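Long-range contacts in RNA-dependent RNA Polymerase (Bombyx mori cytoplasmic polyhedrosis virus, PDB 6TZ0), which synthesises RNA on an RNA template, transcribing the double-stranded viral genome conservatively into plus strands and probably, after core assembly, making the complementary minus strands: residues Ala260-Val264 against Ser322-Val328; Tyr396-Phe400 against Ile510-Asn516; Leu906-Leu911 against Lys1005-Ile1011. All coordinates share one frame; numbering follows the deposited sequence.

Contact 1 (Ala260-Val264 against Ser322-Val328)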
loop_
_atom_site.group_PDB
_atom_site.type_symbol
_atom_site.label_atom_id
_atom_site.label_comp_id
_atom_site.label_asym_id
_atom_site.label_seq_id
_atom_site.Cartn_x
_atom_site.Cartn_y
_atom_site.Cartn_z
ATOM N N ALA A 260 -23.305 -27.485 9.199
ATOM C CA ALA A 260 -23.098 -28.250 10.426
ATOM C C ALA A 260 -23.773 -27.586 11.621
ATOM O O ALA A 260 -24.454 -28.251 12.412
ATOM C CB ALA A 260 -21.606 -28.424 10.687
ATOM N N LEU A 261 -23.627 -26.268 11.740
ATOM C CA LEU A 261 -24.230 -25.530 12.836
ATOM C C LEU A 261 -25.742 -25.436 12.684
ATOM O O LEU A 261 -26.452 -25.328 13.687
ATOM C CB LEU A 261 -23.600 -24.143 12.906
ATOM C CG LEU A 261 -23.772 -23.288 14.155
ATOM C CD1 LEU A 261 -23.047 -23.916 15.330
ATOM C CD2 LEU A 261 -23.224 -21.925 13.869
ATOM N N HIS A 262 -26.245 -25.477 11.446
ATOM C CA HIS A 262 -27.675 -25.654 11.213
ATOM C C HIS A 262 -28.171 -26.983 11.766
ATOM O O HIS A 262 -29.183 -27.033 12.472
ATOM C CB HIS A 262 -27.976 -25.563 9.722
ATOM C CG HIS A 262 -29.364 -25.983 9.361
ATOM N ND1 HIS A 262 -30.473 -25.216 9.636
ATOM C CD2 HIS A 262 -29.824 -27.098 8.748
ATOM C CE1 HIS A 262 -31.555 -25.837 9.209
ATOM N NE2 HIS A 262 -31.188 -26.981 8.663
ATOM N N ASN A 263 -27.471 -28.075 11.454
ATOM C CA ASN A 263 -27.912 -29.383 11.930
ATOM C C ASN A 263 -27.675 -29.605 13.418
ATOM O O ASN A 263 -28.204 -30.581 13.957
ATOM C CB ASN A 263 -27.245 -30.505 11.137
ATOM C CG ASN A 263 -27.860 -30.695 9.769
ATOM O OD1 ASN A 263 -29.076 -30.631 9.612
ATOM N ND2 ASN A 263 -27.026 -30.940 8.776
ATOM N N VAL A 264 -26.888 -28.754 14.086
ATOM C CA VAL A 264 -26.792 -28.824 15.548
ATOM C C VAL A 264 -28.141 -28.536 16.200
ATOM O O VAL A 264 -28.589 -29.273 17.084
ATOM C CB VAL A 264 -25.693 -27.877 16.063
ATOM C CG1 VAL A 264 -25.780 -27.702 17.566
ATOM C CG2 VAL A 264 -24.350 -28.449 15.732
ATOM N N SER A 322 -21.480 -33.815 15.244
ATOM C CA SER A 322 -21.410 -32.594 16.035
ATOM C C SER A 322 -22.731 -32.382 16.759
ATOM O O SER A 322 -23.804 -32.549 16.170
ATOM C CB SER A 322 -21.077 -31.394 15.152
ATOM O OG SER A 322 -22.098 -31.168 14.200
ATOM N N LYS A 323 -22.648 -32.033 18.041
ATOM C CA LYS A 323 -23.822 -31.840 18.877
ATOM C C LYS A 323 -23.873 -30.491 19.567
ATOM O O LYS A 323 -24.965 -30.023 19.885
ATOM C CB LYS A 323 -23.913 -32.934 19.950
ATOM C CG LYS A 323 -24.431 -34.267 19.449
ATOM C CD LYS A 323 -23.311 -35.185 19.011
ATOM C CE LYS A 323 -23.849 -36.550 18.636
ATOM N NZ LYS A 323 -24.731 -36.456 17.436
ATOM N N THR A 324 -22.735 -29.867 19.826
ATOM C CA THR A 324 -22.673 -28.540 20.410
ATOM C C THR A 324 -22.103 -27.571 19.384
ATOM O O THR A 324 -21.735 -27.952 18.274
ATOM C CB THR A 324 -21.833 -28.554 21.688
ATOM O OG1 THR A 324 -20.493 -28.946 21.378
ATOM C CG2 THR A 324 -22.409 -29.530 22.686
ATOM N N GLN A 325 -22.046 -26.296 19.762
ATOM C CA GLN A 325 -21.355 -25.319 18.931
ATOM C C GLN A 325 -19.847 -25.518 18.999
ATOM O O GLN A 325 -19.135 -25.255 18.018
ATOM C CB GLN A 325 -21.736 -23.908 19.374
ATOM C CG GLN A 325 -21.196 -22.792 18.506
ATOM C CD GLN A 325 -21.517 -21.437 19.069
ATOM O OE1 GLN A 325 -22.132 -21.333 20.119
ATOM N NE2 GLN A 325 -21.067 -20.394 18.404
ATOM N N ASN A 326 -19.349 -26.011 20.137
ATOM C CA ASN A 326 -17.919 -26.241 20.283
ATOM C C ASN A 326 -17.451 -27.395 19.415
ATOM O O ASN A 326 -16.289 -27.418 18.999
ATOM C CB ASN A 326 -17.564 -26.505 21.741
ATOM C CG ASN A 326 -17.889 -25.338 22.630
ATOM O OD1 ASN A 326 -17.892 -24.196 22.183
ATOM N ND2 ASN A 326 -18.125 -25.608 23.905
ATOM N N ASP A 327 -18.345 -28.336 19.109
ATOM C CA ASP A 327 -18.004 -29.423 18.200
ATOM C C ASP A 327 -17.737 -28.900 16.798
ATOM O O ASP A 327 -16.746 -29.275 16.156
ATOM C CB ASP A 327 -19.124 -30.456 18.178
ATOM C CG ASP A 327 -19.244 -31.202 19.474
ATOM O OD1 ASP A 327 -18.255 -31.231 20.230
ATOM O OD2 ASP A 327 -20.311 -31.793 19.728
ATOM N N VAL A 328 -18.604 -28.005 16.323
ATOM C CA VAL A 328 -18.440 -27.403 15.011
ATOM C C VAL A 328 -17.206 -26.517 14.987
ATOM O O VAL A 328 -16.480 -26.487 13.988
ATOM C CB VAL A 328 -19.714 -26.626 14.636
ATOM C CG1 VAL A 328 -19.617 -26.055 13.231
ATOM C CG2 VAL A 328 -20.914 -27.517 14.777
#
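The backbones come closest at Val264 and Lys323, whose CA atoms lie 5.4 Å apart, and meet again at Leu261 and Val328, CA to CA 6.5 Å, so the C-terminal part of helix 257-264 rests against the loop and first turn that begin helix 325-339. Val264 is the hub of the packing, and its two methyl groups do different work. With CG1 anti to the backbone N (chi1 167°), that methyl reaches the backbone of the loop and meets Lys323 O at 3.4 Å. The other branch, CG2, is turned to the new helix, where it touches Val328 CG2 at 3.7 Å and also abuts Thr324 O and Ser322 OG. Val328 answers with both branches, since its CG1 lies 4.0 Å from Ala260 CB, one helical turn before Val264. On the flank, Leu261 CD1 packs on the aliphatic part of Gln325, 3.8 Å from its CG. No hydrogen bond links the two segments; the polar order is internal to 322-328 and is that of a capping box. Thr324 is the N-cap: its OG1 accepts from Asp327 N, while Asp327 OD2 takes Thr324 N from above the carboxylate plane, 52° out of it. The same oxygen receives Lys323 N on its anti lone pair at 2.9 Å, a nearly straight bond (162°). Two backbone N-H groups thus converge on one carboxylate oxygen and fix the loop whose carbonyls face Val264. Beyond the contact, Leu261 also touches Asn718 and Val728, and the extended Gln325 carries its amide to weak hydrogen bonds with Val728 O and Ser1043 OG, which brings residues distant in sequence up to this helix pair.

Contact 2 (Tyr396-Phe400 against Ile510-Asn516)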
loop_
_atom_site.group_PDB
_atom_site.type_symbol
_atom_site.label_atom_id
_atom_site.label_comp_id
_atom_site.label_asym_id
_atom_site.label_seq_id
_atom_site.Cartn_x
_atom_site.Cartn_y
_atom_site.Cartn_z
ATOM N N TYR A 396 -26.507 10.036 -1.215
ATOM C CA TYR A 396 -25.983 9.991 0.139
ATOM C C TYR A 396 -24.717 10.819 0.295
ATOM O O TYR A 396 -24.544 11.482 1.321
ATOM C CB TYR A 396 -25.715 8.546 0.549
ATOM C CG TYR A 396 -25.189 8.405 1.948
ATOM C CD1 TYR A 396 -26.009 8.619 3.047
ATOM C CD2 TYR A 396 -23.871 8.046 2.172
ATOM C CE1 TYR A 396 -25.525 8.486 4.329
ATOM C CE2 TYR A 396 -23.381 7.910 3.443
ATOM C CZ TYR A 396 -24.208 8.128 4.520
ATOM O OH TYR A 396 -23.710 7.991 5.791
ATOM N N LEU A 397 -23.823 10.805 -0.695
ATOM C CA LEU A 397 -22.545 11.486 -0.529
ATOM C C LEU A 397 -22.628 13.000 -0.664
ATOM O O LEU A 397 -21.786 13.695 -0.091
ATOM C CB LEU A 397 -21.528 10.943 -1.530
ATOM C CG LEU A 397 -21.028 9.519 -1.317
ATOM C CD1 LEU A 397 -20.161 9.099 -2.482
ATOM C CD2 LEU A 397 -20.263 9.422 -0.013
ATOM N N SER A 398 -23.619 13.538 -1.375
ATOM C CA SER A 398 -23.680 14.972 -1.612
ATOM C C SER A 398 -24.120 15.762 -0.390
ATOM O O SER A 398 -24.018 16.991 -0.404
ATOM C CB SER A 398 -24.619 15.256 -2.776
ATOM O OG SER A 398 -25.944 14.884 -2.453
ATOM N N SER A 399 -24.601 15.100 0.655
ATOM C CA SER A 399 -24.936 15.781 1.893
ATOM C C SER A 399 -23.735 15.992 2.802
ATOM O O SER A 399 -23.881 16.615 3.855
ATOM C CB SER A 399 -26.017 14.992 2.623
ATOM O OG SER A 399 -25.553 13.702 2.947
ATOM N N PHE A 400 -22.557 15.505 2.421
ATOM C CA PHE A 400 -21.352 15.646 3.222
ATOM C C PHE A 400 -20.375 16.674 2.675
ATOM O O PHE A 400 -19.381 16.958 3.341
ATOM C CB PHE A 400 -20.630 14.298 3.340
ATOM C CG PHE A 400 -21.345 13.296 4.193
ATOM C CD1 PHE A 400 -21.191 13.305 5.567
ATOM C CD2 PHE A 400 -22.174 12.347 3.624
ATOM C CE1 PHE A 400 -21.843 12.383 6.352
ATOM C CE2 PHE A 400 -22.827 11.430 4.406
ATOM C CZ PHE A 400 -22.665 11.454 5.773
ATOM N N ILE A 510 -14.353 12.139 5.552
ATOM C CA ILE A 510 -15.681 11.582 5.802
ATOM C C ILE A 510 -15.666 10.540 6.911
ATOM O O ILE A 510 -16.728 10.193 7.439
ATOM C CB ILE A 510 -16.258 11.020 4.486
ATOM C CG1 ILE A 510 -17.787 10.930 4.535
ATOM C CG2 ILE A 510 -15.694 9.653 4.189
ATOM C CD1 ILE A 510 -18.444 10.709 3.204
ATOM N N TYR A 511 -14.486 10.057 7.313
ATOM C CA TYR A 511 -14.414 9.114 8.422
ATOM C C TYR A 511 -14.769 9.759 9.750
ATOM O O TYR A 511 -15.204 9.059 10.668
ATOM C CB TYR A 511 -13.023 8.506 8.552
ATOM C CG TYR A 511 -12.546 7.713 7.368
ATOM C CD1 TYR A 511 -13.215 6.579 6.964
ATOM C CD2 TYR A 511 -11.363 8.035 6.725
ATOM C CE1 TYR A 511 -12.770 5.832 5.903
ATOM C CE2 TYR A 511 -10.906 7.288 5.666
ATOM C CZ TYR A 511 -11.618 6.188 5.261
ATOM O OH TYR A 511 -11.177 5.430 4.212
ATOM N N ASP A 512 -14.594 11.066 9.874
ATOM C CA ASP A 512 -14.941 11.790 11.084
ATOM C C ASP A 512 -16.394 12.232 11.107
ATOM O O ASP A 512 -16.795 12.946 12.029
ATOM C CB ASP A 512 -14.039 13.012 11.236
ATOM C CG ASP A 512 -12.595 12.636 11.455
ATOM O OD1 ASP A 512 -12.340 11.552 12.018
ATOM O OD2 ASP A 512 -11.712 13.423 11.059
ATOM N N LEU A 513 -17.188 11.830 10.121
ATOM C CA LEU A 513 -18.560 12.284 10.006
ATOM C C LEU A 513 -19.569 11.151 10.056
ATOM O O LEU A 513 -20.773 11.418 10.080
ATOM C CB LEU A 513 -18.743 13.065 8.702
ATOM C CG LEU A 513 -17.882 14.311 8.538
ATOM C CD1 LEU A 513 -18.139 14.904 7.186
ATOM C CD2 LEU A 513 -18.177 15.313 9.622
ATOM N N ASN A 514 -19.114 9.903 10.070
ATOM C CA ASN A 514 -19.987 8.744 10.129
ATOM C C ASN A 514 -19.416 7.747 11.123
ATOM O O ASN A 514 -18.386 7.981 11.759
ATOM C CB ASN A 514 -20.128 8.060 8.768
ATOM C CG ASN A 514 -20.861 8.887 7.773
ATOM O OD1 ASN A 514 -20.325 9.239 6.727
ATOM N ND2 ASN A 514 -22.109 9.207 8.083
ATOM N N ASP A 515 -20.097 6.607 11.222
ATOM C CA ASP A 515 -19.646 5.469 12.008
ATOM C C ASP A 515 -19.622 4.190 11.183
ATOM O O ASP A 515 -19.694 3.097 11.747
ATOM C CB ASP A 515 -20.530 5.284 13.241
ATOM C CG ASP A 515 -22.009 5.185 12.894
ATOM O OD1 ASP A 515 -22.385 5.440 11.730
ATOM O OD2 ASP A 515 -22.802 4.835 13.791
ATOM N N ASN A 516 -19.537 4.296 9.863
ATOM C CA ASN A 516 -19.613 3.125 9.004
ATOM C C ASN A 516 -18.288 2.812 8.313
ATOM O O ASN A 516 -18.265 2.403 7.152
ATOM C CB ASN A 516 -20.760 3.273 8.003
ATOM C CG ASN A 516 -20.688 4.533 7.191
ATOM O OD1 ASN A 516 -19.710 5.263 7.239
ATOM N ND2 ASN A 516 -21.756 4.812 6.451
#
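Phe400 and Ile510 mark the nearest approach of the two backbones, CA to CA 7.4 Å, where a type I turn from Leu397 to Phe400, at the C-terminal side of helix 389-397, faces the irregular chain beyond helix 501-508. Side chains bridge this distance, and the Phe400 ring receives most of them. Ile510 CD1 lies over one face of that ring, offset toward its rim and 4.0 Å from Phe400 CG. The same methyl meets Leu397 CD2 at 3.9 Å, so it touches both an aromatic face and an aliphatic branch. CG1 of Ile510 anti to the backbone N (chi1 -158°), followed by an extended chi2, directs CD1 to the ring. Leu513 comes instead at the ring edge, its CD1 3.8 Å from Phe400 CD1. At the far end of the ring the Asn514 amide approaches obliquely, ND2 to Phe400 CZ 3.3 Å, with the two planes 72° apart. Asn514 ND2 also stands 3.0 Å from Tyr396 OH, but the angle is too poor for a hydrogen bond. Phe400 in turn places CE2 over one face of the Tyr396 ring, while Ser399 OG donates to Tyr396 O at 2.9 Å and braces the turn. Within the central polymerase domain helices flank the contact: Phe566 of helix 557-573 backs Leu397 and Ile510, helix 401-409 covers Leu513, and helix 644-665 meets Tyr396 through Arg657 and Ile510 through Gln653. Asp515 O accepts from Lys676 on strand 672-677, the strand that leads to the magnesium-binding Asp680 and Asp681.

Contact 3 (Leu906-Leu911 against Lys1005-Ile1011)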
loop_
_atom_site.group_PDB
_atom_site.type_symbol
_atom_site.label_atom_id
_atom_site.label_comp_id
_atom_site.label_asym_id
_atom_site.label_seq_id
_atom_site.Cartn_x
_atom_site.Cartn_y
_atom_site.Cartn_z
ATOM N N LEU A 906 24.421 -14.105 31.331
ATOM C CA LEU A 906 24.516 -12.711 31.744
ATOM C C LEU A 906 25.858 -12.100 31.366
ATOM O O LEU A 906 25.914 -10.923 31.000
ATOM C CB LEU A 906 24.255 -12.596 33.241
ATOM C CG LEU A 906 22.793 -12.912 33.562
ATOM C CD1 LEU A 906 22.552 -12.989 35.051
ATOM C CD2 LEU A 906 21.886 -11.872 32.930
ATOM N N LEU A 907 26.935 -12.889 31.408
ATOM C CA LEU A 907 28.229 -12.444 30.906
ATOM C C LEU A 907 28.189 -12.199 29.403
ATOM O O LEU A 907 28.794 -11.243 28.909
ATOM C CB LEU A 907 29.281 -13.492 31.275
ATOM C CG LEU A 907 30.781 -13.355 31.037
ATOM C CD1 LEU A 907 31.499 -13.997 32.191
ATOM C CD2 LEU A 907 31.155 -14.092 29.775
ATOM N N LEU A 908 27.455 -13.037 28.670
ATOM C CA LEU A 908 27.312 -12.866 27.229
ATOM C C LEU A 908 26.524 -11.609 26.888
ATOM O O LEU A 908 26.915 -10.854 25.991
ATOM C CB LEU A 908 26.655 -14.114 26.639
ATOM C CG LEU A 908 26.367 -14.254 25.148
ATOM C CD1 LEU A 908 26.612 -15.681 24.739
ATOM C CD2 LEU A 908 24.912 -13.920 24.881
ATOM N N ILE A 909 25.407 -11.369 27.579
ATOM C CA ILE A 909 24.629 -10.165 27.301
ATOM C C ILE A 909 25.333 -8.917 27.838
ATOM O O ILE A 909 25.107 -7.813 27.331
ATOM C CB ILE A 909 23.189 -10.329 27.841
ATOM C CG1 ILE A 909 22.253 -9.280 27.244
ATOM C CG2 ILE A 909 23.137 -10.225 29.345
ATOM C CD1 ILE A 909 22.123 -9.376 25.750
ATOM N N ASP A 910 26.239 -9.073 28.807
ATOM C CA ASP A 910 27.025 -7.948 29.295
ATOM C C ASP A 910 28.133 -7.575 28.319
ATOM O O ASP A 910 28.379 -6.388 28.080
ATOM C CB ASP A 910 27.613 -8.297 30.663
ATOM C CG ASP A 910 28.133 -7.088 31.417
ATOM O OD1 ASP A 910 27.984 -5.946 30.931
ATOM O OD2 ASP A 910 28.709 -7.285 32.508
ATOM N N LEU A 911 28.808 -8.568 27.740
ATOM C CA LEU A 911 29.967 -8.298 26.898
ATOM C C LEU A 911 29.616 -7.942 25.461
ATOM O O LEU A 911 30.538 -7.620 24.701
ATOM C CB LEU A 911 30.916 -9.495 26.908
ATOM C CG LEU A 911 31.640 -9.695 28.236
ATOM C CD1 LEU A 911 32.416 -10.976 28.201
ATOM C CD2 LEU A 911 32.558 -8.522 28.524
ATOM N N LYS A 1005 36.482 -9.508 32.646
ATOM C CA LYS A 1005 35.173 -9.880 33.162
ATOM C C LYS A 1005 34.998 -11.378 33.370
ATOM O O LYS A 1005 33.920 -11.797 33.800
ATOM C CB LYS A 1005 34.076 -9.370 32.219
ATOM C CG LYS A 1005 34.016 -7.859 32.077
ATOM C CD LYS A 1005 33.549 -7.209 33.367
ATOM C CE LYS A 1005 33.492 -5.695 33.245
ATOM N NZ LYS A 1005 32.408 -5.251 32.324
ATOM N N THR A 1006 36.008 -12.201 33.087
ATOM C CA THR A 1006 35.852 -13.648 33.183
ATOM C C THR A 1006 36.783 -14.272 34.215
ATOM O O THR A 1006 37.139 -15.446 34.102
ATOM C CB THR A 1006 36.063 -14.314 31.824
ATOM O OG1 THR A 1006 37.353 -13.962 31.310
ATOM C CG2 THR A 1006 34.981 -13.900 30.840
ATOM N N ARG A 1007 37.183 -13.514 35.235
ATOM C CA ARG A 1007 37.987 -14.110 36.296
ATOM C C ARG A 1007 37.108 -14.836 37.308
ATOM O O ARG A 1007 37.201 -16.057 37.465
ATOM C CB ARG A 1007 38.839 -13.039 36.978
ATOM C CG ARG A 1007 39.929 -12.482 36.087
ATOM C CD ARG A 1007 40.737 -11.421 36.800
ATOM N NE ARG A 1007 41.455 -11.967 37.947
ATOM C CZ ARG A 1007 42.661 -12.523 37.881
ATOM N NH1 ARG A 1007 43.239 -12.989 38.976
ATOM N NH2 ARG A 1007 43.290 -12.611 36.718
ATOM N N ASP A 1008 36.240 -14.098 37.994
ATOM C CA ASP A 1008 35.238 -14.680 38.877
ATOM C C ASP A 1008 33.826 -14.447 38.364
ATOM O O ASP A 1008 33.063 -15.406 38.202
ATOM C CB ASP A 1008 35.371 -14.105 40.294
ATOM C CG ASP A 1008 36.639 -14.555 40.988
ATOM O OD1 ASP A 1008 37.132 -15.659 40.676
ATOM O OD2 ASP A 1008 37.144 -13.807 41.850
ATOM N N TYR A 1009 33.488 -13.184 38.094
ATOM C CA TYR A 1009 32.211 -12.737 37.531
ATOM C C TYR A 1009 31.034 -13.159 38.415
ATOM O O TYR A 1009 30.276 -14.082 38.113
ATOM C CB TYR A 1009 32.014 -13.205 36.085
ATOM C CG TYR A 1009 30.859 -12.491 35.418
ATOM C CD1 TYR A 1009 30.989 -11.170 35.015
ATOM C CD2 TYR A 1009 29.639 -13.121 35.212
ATOM C CE1 TYR A 1009 29.947 -10.501 34.417
ATOM C CE2 TYR A 1009 28.587 -12.456 34.621
ATOM C CZ TYR A 1009 28.749 -11.146 34.224
ATOM O OH TYR A 1009 27.716 -10.468 33.626
ATOM N N LYS A 1010 30.957 -12.514 39.570
ATOM C CA LYS A 1010 29.690 -12.486 40.278
ATOM C C LYS A 1010 28.682 -11.676 39.472
ATOM O O LYS A 1010 29.036 -10.732 38.761
ATOM C CB LYS A 1010 29.848 -11.886 41.676
ATOM C CG LYS A 1010 30.235 -12.879 42.763
ATOM C CD LYS A 1010 31.712 -13.221 42.752
ATOM C CE LYS A 1010 32.547 -12.048 43.226
ATOM N NZ LYS A 1010 33.988 -12.394 43.334
ATOM N N ILE A 1011 27.421 -12.066 39.568
ATOM C CA ILE A 1011 26.352 -11.327 38.896
ATOM C C ILE A 1011 26.052 -10.063 39.701
ATOM O O ILE A 1011 25.842 -10.155 40.918
ATOM C CB ILE A 1011 25.111 -12.198 38.754
ATOM C CG1 ILE A 1011 25.430 -13.429 37.905
ATOM C CG2 ILE A 1011 23.984 -11.414 38.119
ATOM C CD1 ILE A 1011 24.374 -14.502 37.962
#
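In the C-terminal region, which in reovirus-family polymerases forms a bracelet-like domain, Leu906, Leu907 and Asp910 of helix 902-911 receive the side chain of Tyr1009 from the loop after helix 996-1004. Leu907 lies over one face of the tyrosine ring. Its CD1 makes a CH-pi contact 3.8 Å from the ring centroid, 21° off the normal, and its CB meets Tyr1009 CE2 at 3.6 Å. The phenol is swung across the helix because CG stands anti to the backbone N (chi1 -167°), and this carries OH to within 3.2 Å of Leu906 O. Asp910 meets the rim of the ring, with OD2 3.5 Å from Tyr1009 OH. Lys1005 NZ lies 4.2 Å from Asp910 OD2, too far for a salt bridge, although the opposite charges may still attract. Apolar pairs extend the packing to both sides of the tyrosine: Leu906 CD1 touches Ile1011 CG2 at 3.7 Å, and on the other side Leu907 CD1 packs on Thr1006 CG2 at 3.7 Å. Further along the helix Leu911 CD2 rests on the aliphatic stem of Lys1005. Thr1006 OG1 is bonded to Ile1002 O of the preceding helix, and Asp1008 O accepts from Tyr811. The arrangement is that of an irregular loop packed on a helix, with one aromatic side chain laid over a helix leucine.

In the fold
Followed from the N terminus, the three contacts stand in series: each closes before the next opens, and none nests or crosses. Contact 1 closes a loop of 57 intervening residues, largely helix and strand, and joins helix 257-264 to the start of helix 325-339. Contact 2 spans 109 residues inside the central polymerase domain, bringing the chain after helix 501-508 back to the end of helix 389-397; the nucleotide-binding Arg485 lies in that interval. Contact 3 closes 93 residues within the C-terminal region. Centres of contacts 1 and 2 are about 40 Å apart, whereas contact 3 lies about 62 Å, centre to centre, from contact 2, on the opposite side of the chain's centre.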